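Local coordinates for protein pollen allergen Phl p 6 (Phleum pratense, PDB 6TRK) that is a timothy grass pollen allergen of the Poa p IX/Phl p VI family, a helical bundle whose role in pollen is not established, at residues T4-K9 against V53-Q58. The protein carries 1 engineered substitution. Sequence-based numbering, arbitrary orientation.
Sequences TTEEQK and VSKAPQ
E7 and Q58 make the one direct hydrogen bond between 4-9 and 53-58. Q58 NE2 donates to E7 OE2 at 2.8 Å, with an N-H...O angle of 154°. It meets the anti lone pair of OE2, and OE2 lies nearly in the amide plane of Q58. The carboxylate and amide planes are 51° apart.

From CB, the E7 side chain leads to CG, 3.7 Å from Q58 NE2 and 4.2 Å from A56 CB. The chain then runs extended (chi2 173°). CD comes 3.6 Å from Q58 NE2. OE2 takes the bond and lies 3.0 Å from Q58 CG. A water also donates to OE2 and reaches Q58 O weakly.

A56, the first residue to leave helical geometry, turns its CB toward both glutamates, with E6 CG also 4.2 Å away. E6 lies across K55, its OE1 3.6 Å from K55 CD. E6 OE1 and K55 NZ stay 5.0 Å apart, linked by a water that NZ holds weakly.

The contact joins helix 2-23 to the C-terminal end of helix 30-55 and the residues just after. Its chemistry implies a mixed join: aliphatic contacts, polar links, and an E6-K55 attraction probably softened by solvent.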
ATOM      1  N   THR A   4     -11.444  13.310   9.695  1.00 30.41           N
ATOM      2  CA  THR A   4     -11.769  12.057   9.012  1.00 27.01           C
ATOM      3  C   THR A   4     -11.901  12.255   7.496  1.00 32.71           C
ATOM      4  O   THR A   4     -11.573  11.351   6.721  1.00 33.91           O
ATOM      5  CB  THR A   4     -13.054  11.444   9.577  1.00 50.80           C
ATOM      6  OG1 THR A   4     -14.165  12.318   9.348  1.00 62.50           O
ATOM      7  CG2 THR A   4     -12.912  11.189  11.071  1.00 40.18           C
ATOM      8  N   THR A   5     -12.404  13.407   7.051  1.00 29.29           N
ATOM      9  CA  THR A   5     -12.473  13.650   5.614  1.00 23.25           C
ATOM     10  C   THR A   5     -11.071  13.729   5.018  1.00 30.50           C
ATOM     11  O   THR A   5     -10.825  13.229   3.909  1.00 27.28           O
ATOM     12  CB  THR A   5     -13.251  14.925   5.314  1.00 39.62           C
ATOM     13  OG1 THR A   5     -14.611  14.771   5.742  1.00 36.44           O
ATOM     14  CG2 THR A   5     -13.240  15.202   3.821  1.00 31.83           C
ATOM     15  N   GLU A   6     -10.137  14.357   5.731  1.00 25.93           N
ATOM     16  CA  GLU A   6      -8.772  14.437   5.215  1.00 26.25           C
ATOM     17  C   GLU A   6      -8.095  13.062   5.243  1.00 22.70           C
ATOM     18  O   GLU A   6      -7.394  12.696   4.280  1.00 23.36           O
ATOM     19  CB  GLU A   6      -7.961  15.474   6.004  1.00 24.55           C
ATOM     20  CG  GLU A   6      -6.516  15.647   5.513  1.00 59.63           C
ATOM     21  CD  GLU A   6      -6.416  16.004   4.034  1.00114.10           C
ATOM     22  OE1 GLU A   6      -5.726  15.279   3.270  1.00 31.28           O
ATOM     23  OE2 GLU A   6      -7.026  17.015   3.639  1.00 42.50           O
ATOM     24  N   GLU A   7      -8.294  12.293   6.319  1.00 23.68           N
ATOM     25  CA  GLU A   7      -7.752  10.936   6.373  1.00 22.37           C
ATOM     26  C   GLU A   7      -8.262  10.095   5.205  1.00 25.14           C
ATOM     27  O   GLU A   7      -7.493   9.359   4.580  1.00 21.88           O
ATOM     28  CB  GLU A   7      -8.097  10.256   7.698  1.00 21.04           C
ATOM     29  CG  GLU A   7      -7.504  10.943   8.906  1.00 26.19           C
ATOM     30  CD  GLU A   7      -7.986  10.356  10.235  1.00 42.20           C
ATOM     31  OE1 GLU A   7      -8.818   9.421  10.226  1.00 36.98           O
ATOM     32  OE2 GLU A   7      -7.534  10.847  11.286  1.00 42.92           O
ATOM     33  N   GLN A   8      -9.553  10.180   4.896  1.00 22.38           N
ATOM     34  CA  GLN A   8     -10.093   9.367   3.804  1.00 19.50           C
ATOM     35  C   GLN A   8      -9.473   9.743   2.462  1.00 18.50           C
ATOM     36  O   GLN A   8      -9.191   8.858   1.632  1.00 22.80           O
ATOM     37  CB  GLN A   8     -11.611   9.514   3.754  1.00 27.50           C
ATOM     38  CG  GLN A   8     -12.357   8.657   4.764  1.00 38.30           C
ATOM     39  N   LYS A   9      -9.286  11.047   2.209  1.00 21.37           N
ATOM     40  CA  LYS A   9      -8.620  11.470   0.987  1.00 20.87           C
ATOM     41  C   LYS A   9      -7.201  10.915   0.892  1.00 20.43           C
ATOM     42  O   LYS A   9      -6.763  10.486  -0.175  1.00 22.34           O
ATOM     43  CB  LYS A   9      -8.553  12.998   0.910  1.00 33.53           C
ATOM     44  CG  LYS A   9      -9.834  13.688   0.502  1.00 60.98           C
ATOM     45  N   VAL A  53       1.825  13.554   6.981  1.00 21.61           N
ATOM     46  CA  VAL A  53       2.524  14.253   8.059  1.00 22.54           C
ATOM     47  C   VAL A  53       2.030  15.694   8.139  1.00 23.82           C
ATOM     48  O   VAL A  53       1.757  16.221   9.233  1.00 27.21           O
ATOM     49  CB  VAL A  53       4.047  14.200   7.849  1.00 22.13           C
ATOM     50  CG1 VAL A  53       4.738  15.123   8.845  1.00 30.52           C
ATOM     51  CG2 VAL A  53       4.577  12.797   8.039  1.00 21.54           C
ATOM     52  N   SER A  54       1.875  16.339   6.981  1.00 24.47           N
ATOM     53  CA  SER A  54       1.441  17.738   6.954  1.00 25.40           C
ATOM     54  C   SER A  54      -0.028  17.898   7.365  1.00 31.74           C
ATOM     55  O   SER A  54      -0.346  18.715   8.240  1.00 33.13           O
ATOM     56  CB  SER A  54       1.670  18.312   5.554  1.00 32.10           C
ATOM     57  OG  SER A  54       1.169  19.625   5.475  1.00 48.09           O
ATOM     58  N   LYS A  55      -0.930  17.114   6.763  1.00 26.19           N
ATOM     59  CA  LYS A  55      -2.367  17.344   6.856  1.00 25.63           C
ATOM     60  C   LYS A  55      -3.107  16.468   7.865  1.00 28.20           C
ATOM     61  O   LYS A  55      -4.229  16.810   8.241  1.00 29.77           O
ATOM     62  CB  LYS A  55      -3.011  17.130   5.475  1.00 24.61           C
ATOM     63  CG  LYS A  55      -2.494  18.053   4.407  1.00 27.69           C
ATOM     64  CD  LYS A  55      -3.051  17.705   3.048  1.00 47.30           C
ATOM     65  CE  LYS A  55      -2.691  18.759   2.032  1.00 57.37           C
ATOM     66  NZ  LYS A  55      -2.412  18.103   0.738  1.00 80.38           N
ATOM     67  N   ALA A  56      -2.551  15.323   8.269  1.00 25.91           N
ATOM     68  CA  ALA A  56      -3.281  14.417   9.147  1.00 21.61           C
ATOM     69  C   ALA A  56      -2.299  13.529   9.888  1.00 25.91           C
ATOM     70  O   ALA A  56      -2.282  12.300   9.701  1.00 23.88           O
ATOM     71  CB  ALA A  56      -4.267  13.562   8.361  1.00 25.04           C
ATOM     72  N   PRO A  57      -1.456  14.117  10.727  1.00 24.27           N
ATOM     73  CA  PRO A  57      -0.388  13.336  11.355  1.00 26.12           C
ATOM     74  C   PRO A  57      -0.885  12.183  12.203  1.00 29.75           C
ATOM     75  O   PRO A  57      -0.116  11.242  12.424  1.00 25.04           O
ATOM     76  CB  PRO A  57       0.376  14.375  12.193  1.00 35.62           C
ATOM     77  CG  PRO A  57      -0.489  15.610  12.216  1.00 31.55           C
ATOM     78  CD  PRO A  57      -1.367  15.562  11.016  1.00 34.43           C
ATOM     79  N   GLN A  58      -2.143  12.212  12.666  1.00 26.91           N
ATOM     80  CA  GLN A  58      -2.697  11.090  13.408  1.00 26.61           C
ATOM     81  C   GLN A  58      -2.801   9.829  12.558  1.00 25.53           C
ATOM     82  O   GLN A  58      -2.879   8.724  13.097  1.00 25.90           O
ATOM     83  CB  GLN A  58      -4.084  11.473  13.951  1.00 33.11           C
ATOM     84  CG  GLN A  58      -5.148  11.655  12.875  1.00 28.22           C
ATOM     85  CD  GLN A  58      -5.181  13.055  12.207  1.00 22.00           C
ATOM     86  OE1 GLN A  58      -4.290  13.916  12.393  1.00 23.81           O
ATOM     87  NE2 GLN A  58      -6.227  13.284  11.418  1.00 32.50           N
TER
HETATM   88  O   HOH W   1      -4.626  15.543   0.830  1.00 36.12           O
HETATM   89  O   HOH W   2      -6.241   8.482  12.385  1.00 40.92           O